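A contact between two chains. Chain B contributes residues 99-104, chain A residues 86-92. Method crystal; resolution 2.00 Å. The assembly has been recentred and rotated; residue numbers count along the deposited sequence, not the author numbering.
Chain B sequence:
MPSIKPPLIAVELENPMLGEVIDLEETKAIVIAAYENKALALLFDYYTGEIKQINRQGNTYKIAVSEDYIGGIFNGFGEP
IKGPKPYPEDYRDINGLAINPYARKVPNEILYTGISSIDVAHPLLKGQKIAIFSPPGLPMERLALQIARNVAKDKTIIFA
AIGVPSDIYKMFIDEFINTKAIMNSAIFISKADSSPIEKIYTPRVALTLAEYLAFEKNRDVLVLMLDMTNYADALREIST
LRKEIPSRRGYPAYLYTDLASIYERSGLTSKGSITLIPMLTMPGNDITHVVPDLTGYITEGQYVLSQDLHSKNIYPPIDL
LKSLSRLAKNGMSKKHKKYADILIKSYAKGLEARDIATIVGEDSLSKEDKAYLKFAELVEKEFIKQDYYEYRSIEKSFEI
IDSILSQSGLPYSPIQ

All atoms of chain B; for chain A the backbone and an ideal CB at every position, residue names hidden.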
# COMPACT_ATOMS: atom_id res chain seq x y z
N ILE B 99 -12.14 -36.31 -1.64
CA ILE B 99 -12.93 -37.18 -2.51
C ILE B 99 -12.18 -37.44 -3.82
O ILE B 99 -11.60 -36.53 -4.40
CB ILE B 99 -14.32 -36.57 -2.80
CG1 ILE B 99 -15.14 -36.45 -1.51
CG2 ILE B 99 -15.08 -37.40 -3.81
CD1 ILE B 99 -16.48 -35.75 -1.69
N ASN B 100 -12.18 -38.69 -4.26
CA ASN B 100 -11.60 -39.06 -5.54
C ASN B 100 -12.46 -38.52 -6.68
O ASN B 100 -13.64 -38.87 -6.78
CB ASN B 100 -11.52 -40.59 -5.63
CG ASN B 100 -10.66 -41.08 -6.77
OD1 ASN B 100 -10.48 -40.39 -7.78
ND2 ASN B 100 -10.13 -42.29 -6.63
N PRO B 101 -11.89 -37.65 -7.53
CA PRO B 101 -12.66 -37.08 -8.65
C PRO B 101 -13.17 -38.13 -9.63
O PRO B 101 -14.12 -37.87 -10.36
CB PRO B 101 -11.65 -36.14 -9.33
CG PRO B 101 -10.30 -36.60 -8.87
CD PRO B 101 -10.51 -37.14 -7.49
N TYR B 102 -12.53 -39.30 -9.65
CA TYR B 102 -13.03 -40.43 -10.44
C TYR B 102 -14.36 -40.91 -9.89
O TYR B 102 -15.21 -41.42 -10.63
CB TYR B 102 -12.01 -41.58 -10.45
CG TYR B 102 -12.45 -42.80 -11.23
CD1 TYR B 102 -12.35 -42.83 -12.62
CD2 TYR B 102 -12.94 -43.93 -10.59
CE1 TYR B 102 -12.75 -43.95 -13.34
CE2 TYR B 102 -13.34 -45.04 -11.31
CZ TYR B 102 -13.24 -45.05 -12.68
OH TYR B 102 -13.63 -46.16 -13.39
N ALA B 103 -14.55 -40.75 -8.59
CA ALA B 103 -15.75 -41.23 -7.91
C ALA B 103 -16.90 -40.21 -7.95
O ALA B 103 -18.03 -40.55 -7.61
CB ALA B 103 -15.44 -41.60 -6.48
N ARG B 104 -16.60 -38.98 -8.35
CA ARG B 104 -17.61 -37.93 -8.39
C ARG B 104 -18.57 -38.07 -9.57
O ARG B 104 -18.25 -38.71 -10.58
CB ARG B 104 -16.96 -36.55 -8.47
CG ARG B 104 -16.32 -36.06 -7.19
CD ARG B 104 -15.78 -34.64 -7.37
NE ARG B 104 -15.16 -34.11 -6.16
CZ ARG B 104 -15.82 -33.50 -5.19
NH1 ARG B 104 -17.13 -33.33 -5.29
NH2 ARG B 104 -15.18 -33.05 -4.12
N UNK A 86 -2.74 -43.88 -10.27
CA UNK A 86 -3.99 -43.98 -11.03
C UNK A 86 -5.21 -43.94 -10.13
O UNK A 86 -5.37 -44.81 -9.26
CB UNK A 86 -4.01 -45.27 -11.86
N UNK A 87 -6.08 -42.95 -10.34
CA UNK A 87 -7.23 -42.74 -9.47
C UNK A 87 -8.32 -43.80 -9.64
O UNK A 87 -9.10 -44.06 -8.72
CB UNK A 87 -7.82 -41.35 -9.73
N UNK A 88 -8.37 -44.41 -10.83
CA UNK A 88 -9.33 -45.47 -11.09
C UNK A 88 -8.98 -46.70 -10.26
O UNK A 88 -9.86 -47.33 -9.67
CB UNK A 88 -9.37 -45.82 -12.58
N UNK A 89 -7.69 -47.03 -10.21
CA UNK A 89 -7.22 -48.17 -9.44
C UNK A 89 -7.35 -47.94 -7.94
O UNK A 89 -7.65 -48.87 -7.19
CB UNK A 89 -5.76 -48.48 -9.79
N UNK A 90 -7.11 -46.70 -7.49
CA UNK A 90 -7.30 -46.34 -6.09
C UNK A 90 -8.75 -46.57 -5.69
O UNK A 90 -9.03 -47.15 -4.64
CB UNK A 90 -6.90 -44.88 -5.84
N UNK A 91 -9.67 -46.13 -6.54
CA UNK A 91 -11.10 -46.33 -6.30
C UNK A 91 -11.43 -47.82 -6.19
O UNK A 91 -12.16 -48.23 -5.29
CB UNK A 91 -11.92 -45.69 -7.42
N UNK A 92 -10.90 -48.62 -7.11
CA UNK A 92 -11.22 -50.04 -7.16
C UNK A 92 -10.62 -50.84 -6.00
O UNK A 92 -11.28 -51.74 -5.47
CB UNK A 92 -10.73 -50.62 -8.49

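Position 86 of chain A comes right before a helix, at its N-cap. Nothing of the chain B stretch lies within 5.5 Å of its ideal CB. With no chain B atom near, chain B sets no preference; the phi of -72° admits proline among many others. The residue is Pro86(A). It makes no contact here, but its O accepts the first helical bond, from the N of residue 90, at 3.1 Å.

Position 87 points its CA-to-CB bond toward chain B. The ideal CB is 3.4 Å from OD1 of Asn100(B), and CB of Tyr102(B) and the ring of Pro101(B) are near. An apolar side chain of medium size would suit: leucine, isoleucine, valine or methionine. The backbone O already has a partner, as ND2 of Asn100(B) donates to it at 2.9 Å. This bond needs no particular side chain. The same O also accepts the helical bond from the N of residue 91. The N of Tyr102(B) donates to OD1 of Asn100(B) at 3.0 Å, which helps fix the amide with ND2 toward the helix. The residue is Leu87(A), whose CD1 packs on CG of Pro101(B) at 3.6 Å.

Position 88 points sideways. Its CA lies over one face of the Tyr102(B) ring, 3.9 Å from the centroid and 9° off the normal. This CH-pi contact comes from the backbone, so the side chain is loosely specified. A long chain could run past the tyrosine hydroxyl. The residue is Lys88(A). Its CG is 3.5 Å from OH of Tyr102(B). Its end leads away from chain B.

Position 89 points away, with no neighbour in the chain B stretch. Polar residues would be acceptable. It is Asp89(A), and it makes no contact.

Position 90 points sideways. Chain B offers only ND2 of Asn100(B) nearby, 4.2 Å from the ideal CB, so the choice is loose; small, aliphatic or polar residues could all be placed. Ile90(A) touches lightly, with CG2 also 4.2 Å from that ND2.

Position 91 points toward chain B. Its ideal CB is 3.8 Å from CD2 of Tyr102(B). A broad apolar or aromatic side chain would suit. The residue is Tyr91(A). The edge of Tyr102(B) is directed at its ring face in an offset pair, with planes at 63°. CB of Ala103(B) lies 3.8 Å from CD1 of Tyr91(A).

Position 92 points sideways, with no chain B atom near its ideal CB. With Lys88(A) one turn earlier, a polar or acidic residue would suit. OE2 of Glu92(A) is 3.0 Å from NZ of Lys88(A), a salt bridge.

Chain A (86-92) PLKDIYE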
# COMPACT_ATOMS: atom_id res chain seq x y z
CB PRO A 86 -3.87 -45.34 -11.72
CG PRO A 86 -2.98 -46.14 -10.83
CD PRO A 86 -2.00 -45.16 -10.23
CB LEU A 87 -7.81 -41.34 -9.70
CG LEU A 87 -6.90 -40.19 -9.26
CD1 LEU A 87 -7.52 -38.85 -9.57
CD2 LEU A 87 -6.61 -40.31 -7.78
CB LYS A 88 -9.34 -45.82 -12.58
CG LYS A 88 -10.22 -47.01 -12.95
CD LYS A 88 -10.29 -47.20 -14.47
CE LYS A 88 -11.06 -48.46 -14.84
NZ LYS A 88 -10.35 -49.69 -14.41
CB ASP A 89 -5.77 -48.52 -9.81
CG ASP A 89 -5.62 -48.97 -11.26
OD1 ASP A 89 -6.66 -49.19 -11.92
OD2 ASP A 89 -4.47 -49.11 -11.72
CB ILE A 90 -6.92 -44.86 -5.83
CG1 ILE A 90 -5.42 -44.65 -6.01
CG2 ILE A 90 -7.34 -44.44 -4.43
CD1 ILE A 90 -4.98 -43.21 -5.82
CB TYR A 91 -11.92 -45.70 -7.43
CG TYR A 91 -13.40 -45.99 -7.33
CD1 TYR A 91 -14.22 -45.25 -6.50
CD2 TYR A 91 -13.98 -47.01 -8.09
CE1 TYR A 91 -15.58 -45.51 -6.41
CE2 TYR A 91 -15.34 -47.28 -8.00
CZ TYR A 91 -16.13 -46.52 -7.16
OH TYR A 91 -17.48 -46.78 -7.08
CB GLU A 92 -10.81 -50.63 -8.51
CG GLU A 92 -11.79 -50.31 -9.64
CD GLU A 92 -11.25 -50.62 -11.02
OE1 GLU A 92 -10.11 -51.12 -11.12
OE2 GLU A 92 -11.97 -50.36 -12.01
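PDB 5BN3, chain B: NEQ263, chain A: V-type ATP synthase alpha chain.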